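PDB 3LE5: phosphotransferase system, HPr-related proteins from Thermoanaerobacter tengcongensis, which probably serves as a general phosphocarrier of the phosphoenolpyruvate-dependent sugar phosphotransferase system, which phosphorylates sugars as they enter the cell. Local coordinates for residues Ser31-Glu36 against Leu63-Asp68. Numbering follows the deposited sequence.
Sequences SQIWVE and LSAEGD
Trp34 CG stands anti to its carbonyl carbon (chi1 -52°), which swings the indole across to Ser64 and Glu66 of the neighbouring strand. The six-membered ring does the touching: CE3 lies 3.0 Å from Ser64 OG, reached obliquely, and CH2 meets Glu66 CB at 3.7 Å, edge-on and near the ring plane. Ring and Glu66 carboxylate planes are turned 73° apart. Gln32 CG covers one indole face toward its rim, and Lys41 adds a cation-pi contact. Beneath the indole, antiparallel strands 32-36 and 60-66 pair through Trp34 and Ser64, whose mutual bonds are both nearly straight; Trp34 N to Ser64 O spans 2.9 Å. Farther along, Glu66 N gives a 3.0 Å bond to Gln32 O, whereas the return bond from Gln32 N to Glu66 O is weak, bent to 130°. The other face is apolar: Val35 CG2 and Leu63 CD2 lie side by side at 3.9 Å, with Phe22 of helix 18-27 touching both residues, while Ala65 packs on Ile74 of helix 70-82, consistent with the helix-backed sheet of HPr proteins. On its other side, strand 60-66 pairs antiparallel through Leu63, Ser64 and Ala65 with a strand of the second subunit, continuing the sheet. Replacing this indole with an alanine is likely to uncover Ser64 OG and Glu66 CB and leave Lys41 without its cation-pi partner. The chemistry thus implies two unlike faces, one hydrophobic against the helices, one where the indole lies over Ser64 OG and aliphatic parts of Gln32 and Glu66.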
ATOM      1  N   SER A  31      -0.881  -5.472 -20.862  1.00 50.44           N
ATOM      2  CA  SER A  31       0.016  -6.589 -20.588  1.00 46.70           C
ATOM      3  C   SER A  31      -0.196  -7.109 -19.181  1.00 49.51           C
ATOM      4  O   SER A  31      -0.181  -6.335 -18.229  1.00 54.45           O
ATOM      5  CB  SER A  31       1.468  -6.131 -20.697  1.00 45.31           C
ATOM      6  OG  SER A  31       1.841  -5.939 -22.043  1.00 53.52           O
ATOM      7  N   GLN A  32      -0.382  -8.414 -19.027  1.00 42.72           N
ATOM      8  CA  GLN A  32      -0.360  -8.959 -17.685  1.00 42.69           C
ATOM      9  C   GLN A  32       1.065  -8.836 -17.159  1.00 46.44           C
ATOM     10  O   GLN A  32       2.027  -9.064 -17.890  1.00 47.83           O
ATOM     11  CB  GLN A  32      -0.826 -10.405 -17.647  1.00 43.18           C
ATOM     12  CG  GLN A  32      -0.759 -10.983 -16.253  1.00 49.04           C
ATOM     13  CD  GLN A  32      -1.568 -12.243 -16.105  1.00 54.26           C
ATOM     14  OE1 GLN A  32      -2.016 -12.824 -17.091  1.00 58.75           O
ATOM     15  NE2 GLN A  32      -1.765 -12.677 -14.863  1.00 58.21           N
ATOM     16  N   ILE A  33       1.202  -8.451 -15.898  1.00 42.23           N
ATOM     17  CA  ILE A  33       2.518  -8.243 -15.315  1.00 37.53           C
ATOM     18  C   ILE A  33       2.636  -9.048 -14.021  1.00 40.56           C
ATOM     19  O   ILE A  33       1.636  -9.285 -13.337  1.00 40.37           O
ATOM     20  CB  ILE A  33       2.786  -6.739 -15.070  1.00 38.68           C
ATOM     21  CG1 ILE A  33       2.315  -5.917 -16.269  1.00 35.28           C
ATOM     22  CG2 ILE A  33       4.263  -6.481 -14.809  1.00 38.45           C
ATOM     23  CD1 ILE A  33       2.636  -4.449 -16.166  1.00 36.42           C
ATOM     24  N   TRP A  34       3.854  -9.492 -13.713  1.00 42.98           N
ATOM     25  CA  TRP A  34       4.133 -10.257 -12.495  1.00 44.44           C
ATOM     26  C   TRP A  34       5.371  -9.747 -11.776  1.00 42.07           C
ATOM     27  O   TRP A  34       6.290  -9.215 -12.400  1.00 40.60           O
ATOM     28  CB  TRP A  34       4.371 -11.733 -12.807  1.00 47.16           C
ATOM     29  CG  TRP A  34       3.317 -12.372 -13.628  1.00 50.50           C
ATOM     30  CD1 TRP A  34       2.215 -13.041 -13.174  1.00 52.11           C
ATOM     31  CD2 TRP A  34       3.262 -12.424 -15.061  1.00 52.10           C
ATOM     32  NE1 TRP A  34       1.475 -13.500 -14.237  1.00 58.73           N
ATOM     33  CE2 TRP A  34       2.096 -13.135 -15.407  1.00 58.08           C
ATOM     34  CE3 TRP A  34       4.085 -11.936 -16.086  1.00 49.81           C
ATOM     35  CZ2 TRP A  34       1.731 -13.371 -16.743  1.00 59.11           C
ATOM     36  CZ3 TRP A  34       3.723 -12.169 -17.408  1.00 46.69           C
ATOM     37  CH2 TRP A  34       2.557 -12.881 -17.723  1.00 49.11           C
ATOM     38  N   VAL A  35       5.397  -9.935 -10.461  1.00 43.19           N
ATOM     39  CA  VAL A  35       6.586  -9.645  -9.674  1.00 44.35           C
ATOM     40  C   VAL A  35       6.962 -10.856  -8.824  1.00 46.87           C
ATOM     41  O   VAL A  35       6.192 -11.306  -7.977  1.00 46.33           O
ATOM     42  CB  VAL A  35       6.415  -8.401  -8.784  1.00 43.11           C
ATOM     43  CG1 VAL A  35       7.753  -8.011  -8.178  1.00 44.75           C
ATOM     44  CG2 VAL A  35       5.849  -7.246  -9.590  1.00 41.39           C
ATOM     45  N   GLU A  36       8.157 -11.375  -9.069  1.00 51.69           N
ATOM     46  CA  GLU A  36       8.608 -12.607  -8.462  1.00 49.58           C
ATOM     47  C   GLU A  36       9.794 -12.304  -7.558  1.00 53.28           C
ATOM     48  O   GLU A  36      10.830 -11.824  -8.014  1.00 53.51           O
ATOM     49  CB  GLU A  36       8.993 -13.591  -9.569  1.00 52.89           C
ATOM     50  CG  GLU A  36       9.428 -14.975  -9.113  1.00 62.26           C
ATOM     51  CD  GLU A  36       9.891 -15.843 -10.280  1.00 69.51           C
ATOM     52  OE1 GLU A  36       9.322 -15.698 -11.387  1.00 71.74           O
ATOM     53  OE2 GLU A  36      10.823 -16.664 -10.095  1.00 68.89           O
ATOM     54  N   LEU A  63      10.989  -9.014 -12.713  1.00 47.11           N
ATOM     55  CA  LEU A  63       9.860  -8.289 -13.305  1.00 46.62           C
ATOM     56  C   LEU A  63       9.501  -8.841 -14.676  1.00 44.83           C
ATOM     57  O   LEU A  63      10.293  -8.722 -15.608  1.00 46.13           O
ATOM     58  CB  LEU A  63      10.224  -6.815 -13.501  1.00 44.79           C
ATOM     59  CG  LEU A  63       9.844  -5.763 -12.471  1.00 45.00           C
ATOM     60  CD1 LEU A  63      10.324  -4.419 -12.969  1.00 45.40           C
ATOM     61  CD2 LEU A  63       8.340  -5.764 -12.267  1.00 44.62           C
ATOM     62  N   SER A  64       8.314  -9.417 -14.825  1.00 39.10           N
ATOM     63  CA  SER A  64       7.923  -9.915 -16.138  1.00 38.17           C
ATOM     64  C   SER A  64       6.616  -9.319 -16.630  1.00 41.38           C
ATOM     65  O   SER A  64       5.760  -8.946 -15.843  1.00 43.60           O
ATOM     66  CB  SER A  64       7.879 -11.451 -16.177  1.00 42.34           C
ATOM     67  OG  SER A  64       7.001 -11.990 -15.207  1.00 48.31           O
ATOM     68  N   ALA A  65       6.487  -9.219 -17.946  1.00 37.98           N
ATOM     69  CA  ALA A  65       5.273  -8.728 -18.578  1.00 36.62           C
ATOM     70  C   ALA A  65       5.033  -9.526 -19.851  1.00 36.29           C
ATOM     71  O   ALA A  65       5.969 -10.033 -20.458  1.00 33.94           O
ATOM     72  CB  ALA A  65       5.395  -7.239 -18.893  1.00 38.62           C
ATOM     73  N   GLU A  66       3.774  -9.643 -20.245  1.00 44.97           N
ATOM     74  CA  GLU A  66       3.411 -10.329 -21.479  1.00 44.07           C
ATOM     75  C   GLU A  66       2.153  -9.689 -22.053  1.00 42.47           C
ATOM     76  O   GLU A  66       1.064  -9.825 -21.501  1.00 45.88           O
ATOM     77  CB  GLU A  66       3.193 -11.823 -21.220  1.00 45.43           C
ATOM     78  CG  GLU A  66       3.051 -12.669 -22.478  1.00 44.40           C
ATOM     79  CD  GLU A  66       3.363 -14.134 -22.230  1.00 50.85           C
ATOM     80  OE1 GLU A  66       3.194 -14.587 -21.077  0.53 52.51           O
ATOM     81  OE2 GLU A  66       3.782 -14.830 -23.185  1.00 48.16           O
ATOM     82  N   GLY A  67       2.307  -8.966 -23.151  1.00 37.38           N
ATOM     83  CA  GLY A  67       1.176  -8.288 -23.748  1.00 43.59           C
ATOM     84  C   GLY A  67       1.545  -7.382 -24.904  1.00 44.84           C
ATOM     85  O   GLY A  67       2.712  -7.295 -25.300  1.00 42.28           O
ATOM     86  N   ASP A  68       0.534  -6.701 -25.438  1.00 47.05           N
ATOM     87  CA  ASP A  68       0.685  -5.894 -26.645  1.00 47.99           C
ATOM     88  C   ASP A  68       1.629  -4.720 -26.419  1.00 48.44           C
ATOM     89  O   ASP A  68       2.071  -4.074 -27.369  1.00 54.26           O
ATOM     90  CB  ASP A  68      -0.682  -5.398 -27.141  1.00 50.30           C
ATOM     91  CG  ASP A  68      -1.611  -6.536 -27.561  1.00 49.34           C
ATOM     92  OD1 ASP A  68      -1.183  -7.406 -28.351  1.00 46.69           O
ATOM     93  OD2 ASP A  68      -2.776  -6.551 -27.109  1.00 49.49           O
TER